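PDB 2WNW: activated BY transcription factor SSRB from Salmonella enterica, which is a glycoside hydrolase family 30 protein, built from a TIM barrel joined to a beta-sandwich domain. Local coordinates for residues 306-317 against 364-373. Numbering follows the deposited sequence.
Sequences QIRHWHTYLHDM and NHSWYGIGHF
Trp-310 and Ser-366 mark the closest backbone approach of two nearly parallel helices, whose axes come within 8.4 Å and cross at -26°. The flat indole of Trp-310 lies against the backbone of Gly-369, its CZ3 3.5 Å from Gly-369 N, and the ring edge meets His-365 O. With CG anti to the backbone N (chi1 164°), the indole swings across to the second helix, while its NE1 is hydrogen-bonded to Ser-435 O. One turn on, Leu-314 sets its CD2 methyl 3.5 Å from Gly-369 O and at the edge of the Phe-373 ring. On the other flank, Tyr-313 turns one ring face to CB of Ser-366, 3.9 Å from the ring centroid, a CH-pi contact, and Ile-370 CD1 approaches the same ring obliquely, nearest CE2; the hydroxyl of Tyr-313 reaches Asp-330 on the last barrel strand. Near residue 306, CB of Gln-306 sits almost exactly on the normal of the His-365 imidazole, 3.5 Å above its centre. Toward the C-terminal ends, the flexible Met-317 bends at chi3 (82°) and lays CE 3.7 Å from Phe-373 CD1, its sulfur lying obliquely to the ring in a Met-aromatic contact. Phe-328 of strand 327-330 touches Tyr-313, Met-317 and Ile-370, whereas Ala-437 of the beta-sandwich meets Trp-310, Leu-314 and His-372. The helix pair is thus wedged between barrel and sandwich, held together chiefly by apolar and CH-pi packing, with the polar ends of Trp-310 and Tyr-313 satisfied by neighbouring parts of the fold.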
loop_
_atom_site.group_PDB
_atom_site.type_symbol
_atom_site.label_atom_id
_atom_site.label_comp_id
_atom_site.label_asym_id
_atom_site.label_seq_id
_atom_site.Cartn_x
_atom_site.Cartn_y
_atom_site.Cartn_z
ATOM N N GLN A 306 23.407 -8.585 -9.525
ATOM C CA GLN A 306 23.550 -7.460 -8.609
ATOM C C GLN A 306 22.358 -6.506 -8.634
ATOM O O GLN A 306 21.917 -6.035 -7.581
ATOM C CB GLN A 306 24.845 -6.695 -8.886
ATOM C CG GLN A 306 26.092 -7.439 -8.416
ATOM C CD GLN A 306 25.976 -7.895 -6.967
ATOM O OE1 GLN A 306 26.022 -9.093 -6.671
ATOM N NE2 GLN A 306 25.814 -6.940 -6.059
ATOM N N ILE A 307 21.834 -6.222 -9.823
ATOM C CA ILE A 307 20.687 -5.329 -9.936
ATOM C C ILE A 307 19.459 -5.958 -9.284
ATOM O O ILE A 307 18.683 -5.264 -8.624
ATOM C CB ILE A 307 20.375 -4.988 -11.418
ATOM C CG1 ILE A 307 21.309 -3.874 -11.895
ATOM C CG2 ILE A 307 18.921 -4.557 -11.571
ATOM C CD1 ILE A 307 21.114 -2.541 -11.164
ATOM N N ARG A 308 19.282 -7.267 -9.468
ATOM C CA ARG A 308 18.143 -7.961 -8.868
ATOM C C ARG A 308 18.227 -7.928 -7.345
ATOM O O ARG A 308 17.213 -7.777 -6.666
ATOM C CB ARG A 308 18.076 -9.427 -9.316
ATOM C CG ARG A 308 17.670 -9.656 -10.774
ATOM C CD ARG A 308 17.114 -11.068 -10.940
ATOM N NE ARG A 308 18.039 -12.080 -10.436
ATOM C CZ ARG A 308 19.105 -12.508 -11.101
ATOM N NH1 ARG A 308 19.371 -12.014 -12.299
ATOM N NH2 ARG A 308 19.913 -13.416 -10.577
ATOM N N HIS A 309 19.436 -8.088 -6.813
ATOM C CA HIS A 309 19.638 -8.074 -5.366
ATOM C C HIS A 309 19.372 -6.677 -4.818
ATOM O O HIS A 309 18.801 -6.514 -3.738
ATOM C CB HIS A 309 21.061 -8.528 -5.040
ATOM C CG HIS A 309 21.349 -9.938 -5.457
ATOM N ND1 HIS A 309 22.593 -10.516 -5.327
ATOM C CD2 HIS A 309 20.552 -10.883 -6.012
ATOM C CE1 HIS A 309 22.552 -11.755 -5.786
ATOM N NE2 HIS A 309 21.325 -12.002 -6.208
ATOM N N TRP A 310 19.792 -5.676 -5.582
ATOM C CA TRP A 310 19.595 -4.271 -5.246
ATOM C C TRP A 310 18.092 -4.045 -5.111
ATOM O O TRP A 310 17.616 -3.487 -4.118
ATOM C CB TRP A 310 20.204 -3.425 -6.377
ATOM C CG TRP A 310 19.813 -1.975 -6.464
ATOM C CD1 TRP A 310 18.873 -1.430 -7.299
ATOM C CD2 TRP A 310 20.440 -0.870 -5.796
ATOM N NE1 TRP A 310 18.887 -0.060 -7.201
ATOM C CE2 TRP A 310 19.838 0.311 -6.286
ATOM C CE3 TRP A 310 21.454 -0.763 -4.833
ATOM C CZ2 TRP A 310 20.219 1.590 -5.847
ATOM C CZ3 TRP A 310 21.835 0.510 -4.396
ATOM C CH2 TRP A 310 21.216 1.667 -4.906
ATOM N N HIS A 311 17.344 -4.512 -6.105
ATOM C CA HIS A 311 15.893 -4.381 -6.094
ATOM C C HIS A 311 15.247 -5.094 -4.912
ATOM O O HIS A 311 14.390 -4.534 -4.240
ATOM C CB HIS A 311 15.284 -4.956 -7.372
ATOM C CG HIS A 311 13.793 -5.070 -7.317
ATOM N ND1 HIS A 311 12.957 -3.982 -7.452
ATOM C CD2 HIS A 311 12.990 -6.134 -7.075
ATOM C CE1 HIS A 311 11.703 -4.371 -7.292
ATOM N NE2 HIS A 311 11.696 -5.672 -7.061
ATOM N N THR A 312 15.641 -6.342 -4.676
ATOM C CA THR A 312 15.052 -7.110 -3.582
ATOM C C THR A 312 15.151 -6.391 -2.240
ATOM O O THR A 312 14.160 -6.290 -1.517
ATOM C CB THR A 312 15.701 -8.511 -3.482
ATOM O OG1 THR A 312 15.410 -9.245 -4.680
ATOM C CG2 THR A 312 15.167 -9.279 -2.280
ATOM N N TYR A 313 16.334 -5.879 -1.914
ATOM C CA TYR A 313 16.516 -5.179 -0.648
ATOM C C TYR A 313 15.713 -3.886 -0.568
ATOM O O TYR A 313 14.969 -3.669 0.392
ATOM C CB TYR A 313 18.002 -4.867 -0.404
ATOM C CG TYR A 313 18.758 -5.974 0.301
ATOM C CD1 TYR A 313 19.260 -7.071 -0.403
ATOM C CD2 TYR A 313 18.937 -5.942 1.686
ATOM C CE1 TYR A 313 19.923 -8.112 0.261
ATOM C CE2 TYR A 313 19.590 -6.974 2.358
ATOM C CZ TYR A 313 20.080 -8.053 1.642
ATOM O OH TYR A 313 20.716 -9.068 2.314
ATOM N N LEU A 314 15.858 -3.024 -1.571
ATOM C CA LEU A 314 15.142 -1.750 -1.563
ATOM C C LEU A 314 13.627 -1.907 -1.599
ATOM O O LEU A 314 12.913 -1.240 -0.854
ATOM C CB LEU A 314 15.599 -0.874 -2.734
ATOM C CG LEU A 314 17.010 -0.291 -2.610
ATOM C CD1 LEU A 314 17.403 0.374 -3.924
ATOM C CD2 LEU A 314 17.057 0.714 -1.459
ATOM N N HIS A 315 13.141 -2.793 -2.463
ATOM C CA HIS A 315 11.706 -3.018 -2.594
ATOM C C HIS A 315 11.078 -3.509 -1.293
ATOM O O HIS A 315 10.028 -3.014 -0.882
ATOM C CB HIS A 315 11.431 -4.030 -3.712
ATOM C CG HIS A 315 9.978 -4.343 -3.903
ATOM N ND1 HIS A 315 9.089 -3.448 -4.459
ATOM C CD2 HIS A 315 9.257 -5.450 -3.600
ATOM C CE1 HIS A 315 7.883 -3.988 -4.487
ATOM N NE2 HIS A 315 7.957 -5.202 -3.972
ATOM N N ASP A 316 11.712 -4.475 -0.635
ATOM C CA ASP A 316 11.144 -4.987 0.603
ATOM C C ASP A 316 11.241 -3.979 1.741
ATOM O O ASP A 316 10.295 -3.814 2.513
ATOM C CB ASP A 316 11.816 -6.303 1.009
ATOM C CG ASP A 316 10.980 -7.085 2.003
ATOM O OD1 ASP A 316 11.286 -7.056 3.216
ATOM O OD2 ASP A 316 9.995 -7.708 1.565
ATOM N N MET A 317 12.376 -3.295 1.847
ATOM C CA MET A 317 12.550 -2.305 2.906
ATOM C C MET A 317 11.538 -1.168 2.805
ATOM O O MET A 317 10.902 -0.801 3.795
ATOM C CB MET A 317 13.970 -1.737 2.867
ATOM C CG MET A 317 15.035 -2.763 3.224
ATOM S SD MET A 317 16.706 -2.121 3.022
ATOM C CE MET A 317 16.918 -1.210 4.558
ATOM N N ASN A 364 28.825 -5.533 -2.041
ATOM C CA ASN A 364 27.830 -5.798 -3.073
ATOM C C ASN A 364 26.805 -4.671 -3.155
ATOM O O ASN A 364 26.755 -3.808 -2.279
ATOM C CB ASN A 364 27.137 -7.134 -2.791
ATOM C CG ASN A 364 28.072 -8.315 -2.968
ATOM O OD1 ASN A 364 28.681 -8.475 -4.026
ATOM N ND2 ASN A 364 28.197 -9.145 -1.934
ATOM N N HIS A 365 25.991 -4.676 -4.208
ATOM C CA HIS A 365 24.978 -3.638 -4.387
ATOM C C HIS A 365 24.091 -3.485 -3.151
ATOM O O HIS A 365 23.723 -2.372 -2.776
ATOM C CB HIS A 365 24.096 -3.949 -5.606
ATOM C CG HIS A 365 24.713 -3.574 -6.922
ATOM N ND1 HIS A 365 26.065 -3.680 -7.171
ATOM C CD2 HIS A 365 24.154 -3.133 -8.074
ATOM C CE1 HIS A 365 26.311 -3.322 -8.419
ATOM N NE2 HIS A 365 25.169 -2.986 -8.989
ATOM N N SER A 366 23.744 -4.605 -2.528
ATOM C CA SER A 366 22.885 -4.583 -1.346
ATOM C C SER A 366 23.435 -3.700 -0.227
ATOM O O SER A 366 22.670 -3.061 0.489
ATOM C CB SER A 366 22.668 -6.007 -0.829
ATOM O OG SER A 366 23.903 -6.613 -0.495
ATOM N N TRP A 367 24.755 -3.653 -0.076
ATOM C CA TRP A 367 25.353 -2.826 0.968
ATOM C C TRP A 367 24.968 -1.362 0.747
ATOM O O TRP A 367 24.599 -0.665 1.689
ATOM C CB TRP A 367 26.881 -2.962 0.965
ATOM C CG TRP A 367 27.548 -2.298 2.146
ATOM C CD1 TRP A 367 27.697 -2.817 3.402
ATOM C CD2 TRP A 367 28.130 -0.987 2.183
ATOM N NE1 TRP A 367 28.337 -1.909 4.221
ATOM C CE2 TRP A 367 28.611 -0.777 3.498
ATOM C CE3 TRP A 367 28.289 0.034 1.234
ATOM C CZ2 TRP A 367 29.241 0.414 3.887
ATOM C CZ3 TRP A 367 28.915 1.218 1.620
ATOM C CH2 TRP A 367 29.383 1.395 2.938
ATOM N N TYR A 368 25.046 -0.901 -0.499
ATOM C CA TYR A 368 24.694 0.484 -0.812
ATOM C C TYR A 368 23.188 0.702 -0.711
ATOM O O TYR A 368 22.741 1.776 -0.316
ATOM C CB TYR A 368 25.182 0.874 -2.211
ATOM C CG TYR A 368 26.676 0.743 -2.379
ATOM C CD1 TYR A 368 27.236 -0.406 -2.933
ATOM C CD2 TYR A 368 27.533 1.752 -1.940
ATOM C CE1 TYR A 368 28.615 -0.552 -3.044
ATOM C CE2 TYR A 368 28.916 1.616 -2.045
ATOM C CZ TYR A 368 29.449 0.463 -2.595
ATOM O OH TYR A 368 30.814 0.314 -2.680
ATOM N N GLY A 369 22.414 -0.323 -1.062
ATOM C CA GLY A 369 20.968 -0.221 -0.977
ATOM C C GLY A 369 20.539 -0.006 0.463
ATOM O O GLY A 369 19.730 0.872 0.756
ATOM N N ILE A 370 21.073 -0.817 1.368
ATOM C CA ILE A 370 20.751 -0.687 2.785
ATOM C C ILE A 370 21.202 0.699 3.244
ATOM O O ILE A 370 20.539 1.346 4.049
ATOM C CB ILE A 370 21.484 -1.764 3.612
ATOM C CG1 ILE A 370 20.961 -3.153 3.228
ATOM C CG2 ILE A 370 21.295 -1.512 5.099
ATOM C CD1 ILE A 370 21.742 -4.294 3.855
ATOM N N GLY A 371 22.330 1.147 2.700
ATOM C CA GLY A 371 22.883 2.443 3.054
ATOM C C GLY A 371 21.974 3.639 2.833
ATOM O O GLY A 371 22.040 4.610 3.589
ATOM N N HIS A 372 21.135 3.592 1.802
ATOM C CA HIS A 372 20.229 4.704 1.543
ATOM C C HIS A 372 19.316 4.935 2.739
ATOM O O HIS A 372 18.745 6.018 2.892
ATOM C CB HIS A 372 19.414 4.450 0.268
ATOM C CG HIS A 372 20.087 4.945 -0.974
ATOM N ND1 HIS A 372 20.046 6.267 -1.365
ATOM C CD2 HIS A 372 20.886 4.314 -1.868
ATOM C CE1 HIS A 372 20.792 6.430 -2.444
ATOM N NE2 HIS A 372 21.314 5.261 -2.769
ATOM N N PHE A 373 19.192 3.912 3.584
ATOM C CA PHE A 373 18.379 3.989 4.796
ATOM C C PHE A 373 19.212 4.199 6.071
ATOM O O PHE A 373 19.135 5.240 6.727
ATOM C CB PHE A 373 17.579 2.701 5.025
ATOM C CG PHE A 373 16.337 2.575 4.193
ATOM C CD1 PHE A 373 16.396 2.057 2.906
ATOM C CD2 PHE A 373 15.098 2.936 4.716
ATOM C CE1 PHE A 373 15.233 1.894 2.147
ATOM C CE2 PHE A 373 13.931 2.777 3.965
ATOM C CZ PHE A 373 14.002 2.255 2.680
#